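Local structure of aminoglycoside phosphotransferase (Streptomyces rimosus, 6FUC) at residues 222-227 with 262-267. The protein phosphorylates aminoglycoside antibiotics, probably at the 3'' hydroxyl of streptomycin with ATP as phosphate donor, and so probably confers resistance. Residues are numbered along the deposited sequence; the frame is centred on the assembly and turned at random.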
loop_
_atom_site.group_PDB
_atom_site.type_symbol
_atom_site.label_atom_id
_atom_site.label_comp_id
_atom_site.label_asym_id
_atom_site.label_seq_id
_atom_site.Cartn_x
_atom_site.Cartn_y
_atom_site.Cartn_z
ATOM N N LEU A 222 -9.855 -2.596 0.735
ATOM C CA LEU A 222 -10.849 -2.329 -0.288
ATOM C C LEU A 222 -11.182 -0.837 -0.400
ATOM O O LEU A 222 -11.443 -0.346 -1.487
ATOM C CB LEU A 222 -12.094 -3.122 -0.084
ATOM C CG LEU A 222 -11.942 -4.656 -0.060
ATOM C CD1 LEU A 222 -13.284 -5.318 0.196
ATOM C CD2 LEU A 222 -11.210 -5.108 -1.340
ATOM N N ALA A 223 -11.142 -0.102 0.724
ATOM C CA ALA A 223 -11.450 1.323 0.646
ATOM C C ALA A 223 -10.506 2.038 -0.308
ATOM O O ALA A 223 -10.899 2.933 -1.067
ATOM C CB ALA A 223 -11.411 1.969 2.011
ATOM N N LEU A 224 -9.222 1.721 -0.210
ATOM C CA LEU A 224 -8.199 2.406 -1.040
ATOM C C LEU A 224 -8.268 1.967 -2.481
ATOM O O LEU A 224 -8.113 2.773 -3.387
ATOM C CB LEU A 224 -6.806 2.148 -0.478
ATOM C CG LEU A 224 -6.531 2.543 0.965
ATOM C CD1 LEU A 224 -5.097 2.357 1.292
ATOM C CD2 LEU A 224 -7.182 3.762 1.464
ATOM N N LEU A 225 -8.522 0.692 -2.698
ATOM C CA LEU A 225 -8.651 0.172 -4.047
ATOM C C LEU A 225 -9.847 0.850 -4.744
ATOM O O LEU A 225 -9.725 1.333 -5.870
ATOM C CB LEU A 225 -8.805 -1.302 -4.007
ATOM C CG LEU A 225 -9.070 -1.934 -5.374
ATOM C CD1 LEU A 225 -8.053 -1.665 -6.453
ATOM C CD2 LEU A 225 -9.230 -3.409 -5.183
ATOM N N PHE A 226 -10.986 0.891 -4.071
ATOM C CA PHE A 226 -12.157 1.461 -4.690
ATOM C C PHE A 226 -11.980 2.946 -4.928
ATOM O O PHE A 226 -12.392 3.435 -6.018
ATOM C CB PHE A 226 -13.394 1.232 -3.844
ATOM C CG PHE A 226 -13.835 -0.186 -3.725
ATOM C CD1 PHE A 226 -13.390 -1.144 -4.576
ATOM C CD2 PHE A 226 -14.808 -0.543 -2.784
ATOM C CE1 PHE A 226 -13.837 -2.445 -4.497
ATOM C CE2 PHE A 226 -15.252 -1.824 -2.683
ATOM C CZ PHE A 226 -14.788 -2.814 -3.547
ATOM N N ALA A 227 -11.440 3.687 -3.972
ATOM C CA ALA A 227 -11.318 5.152 -4.166
ATOM C C ALA A 227 -10.355 5.454 -5.288
ATOM O O ALA A 227 -10.605 6.337 -6.091
ATOM C CB ALA A 227 -10.842 5.759 -2.859
ATOM N N PHE A 262 -14.858 4.818 6.769
ATOM C CA PHE A 262 -14.012 4.992 7.933
ATOM C C PHE A 262 -12.547 4.763 7.506
ATOM O O PHE A 262 -11.671 5.545 7.871
ATOM C CB PHE A 262 -14.438 4.005 9.017
ATOM C CG PHE A 262 -13.594 3.996 10.247
ATOM C CD1 PHE A 262 -13.808 4.853 11.297
ATOM C CD2 PHE A 262 -12.507 3.150 10.328
ATOM C CE1 PHE A 262 -12.982 4.840 12.423
ATOM C CE2 PHE A 262 -11.678 3.142 11.440
ATOM C CZ PHE A 262 -11.945 3.970 12.488
ATOM N N TYR A 263 -12.271 3.646 6.825
ATOM C CA TYR A 263 -10.875 3.392 6.420
ATOM C C TYR A 263 -10.370 4.363 5.370
ATOM O O TYR A 263 -9.189 4.734 5.404
ATOM C CB TYR A 263 -10.716 1.911 5.980
ATOM C CG TYR A 263 -10.733 1.005 7.165
ATOM C CD1 TYR A 263 -9.615 0.911 8.000
ATOM C CD2 TYR A 263 -11.861 0.282 7.535
ATOM C CE1 TYR A 263 -9.638 0.146 9.154
ATOM C CE2 TYR A 263 -11.877 -0.508 8.677
ATOM C CZ TYR A 263 -10.798 -0.564 9.503
ATOM O OH TYR A 263 -10.755 -1.288 10.649
ATOM N N LEU A 264 -11.228 4.778 4.444
ATOM C CA LEU A 264 -10.839 5.800 3.479
ATOM C C LEU A 264 -10.357 7.058 4.169
ATOM O O LEU A 264 -9.395 7.659 3.765
ATOM C CB LEU A 264 -11.999 6.118 2.544
ATOM C CG LEU A 264 -11.624 7.081 1.420
ATOM C CD1 LEU A 264 -10.540 6.500 0.475
ATOM C CD2 LEU A 264 -12.873 7.452 0.666
ATOM N N HIS A 265 -11.118 7.436 5.202
ATOM C CA HIS A 265 -10.843 8.663 5.907
ATOM C C HIS A 265 -9.685 8.567 6.935
ATOM O O HIS A 265 -8.979 9.556 7.154
ATOM C CB HIS A 265 -12.097 9.161 6.595
ATOM C CG HIS A 265 -13.105 9.651 5.608
ATOM N ND1 HIS A 265 -14.354 10.090 5.997
ATOM C CD2 HIS A 265 -13.062 9.765 4.250
ATOM C CE1 HIS A 265 -15.026 10.453 4.908
ATOM N NE2 HIS A 265 -14.271 10.261 3.836
ATOM N N LEU A 266 -9.499 7.367 7.476
ATOM C CA LEU A 266 -8.389 7.177 8.412
ATOM C C LEU A 266 -7.059 7.210 7.663
ATOM O O LEU A 266 -6.052 7.772 8.150
ATOM C CB LEU A 266 -8.553 5.845 9.146
ATOM C CG LEU A 266 -7.426 5.486 10.101
ATOM C CD1 LEU A 266 -7.217 6.507 11.214
ATOM C CD2 LEU A 266 -7.675 4.084 10.658
ATOM N N ASP A 267 -6.984 6.532 6.516
ATOM C CA ASP A 267 -5.701 6.232 5.887
ATOM C C ASP A 267 -4.851 7.463 5.731
ATOM O O ASP A 267 -3.640 7.419 6.081
ATOM C CB ASP A 267 -5.929 5.475 4.567
ATOM C CG ASP A 267 -4.621 4.878 4.074
ATOM O OD1 ASP A 267 -4.323 3.716 4.573
ATOM O OD2 ASP A 267 -3.921 5.541 3.310
#
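Leu264 reaches across to Ala227 with one branch of its side chain: CD1 lies 3.4 Å from Ala227 CB, tighter than the usual distance between two methyl groups. The leucine's CG stands anti to its backbone N (chi1 -174°), and from there CD1 leans over the helix of 222-227, also passing 3.9 Å from Ala223 O. One turn back, the methyl of Ala223 points toward the other helix and abuts its backbone, with CB 3.7 Å from Leu264 N and 4.0 Å from Tyr263 CB. Of the Tyr263 side chain, CB is the part that meets Ala223; its ring leads away from the interface, with Phe262 CD2 over the centre of one face. With small alanines one turn apart facing the partner, the axes of the two segments come within 8.6 Å and cross at -81°, almost perpendicular. This joins helix 219-233 to the C-terminal helix 257-266 within the largely helical C-terminal lobe of the kinase-like aminoglycoside phosphotransferase fold.

Leu224 and Asp267 make up the other part of the contact, their side chains crossing at about a right angle. The leucine applies both methyls to the aspartate: CD1 lies 3.6 Å from Asp267 OD1, whereas CD2 rests 3.8 Å from Asp267 CB. Both methyls are also close to CG, so the carboxylate meets a hydrocarbon surface here. Its polar demand is met in part by Trp271, whose NE1 hydrogen-bonds OD2, while the backbone O of Asp267 is bonded to Thr270 OG1, both bonds linking Asp267 to the last residues of the chain.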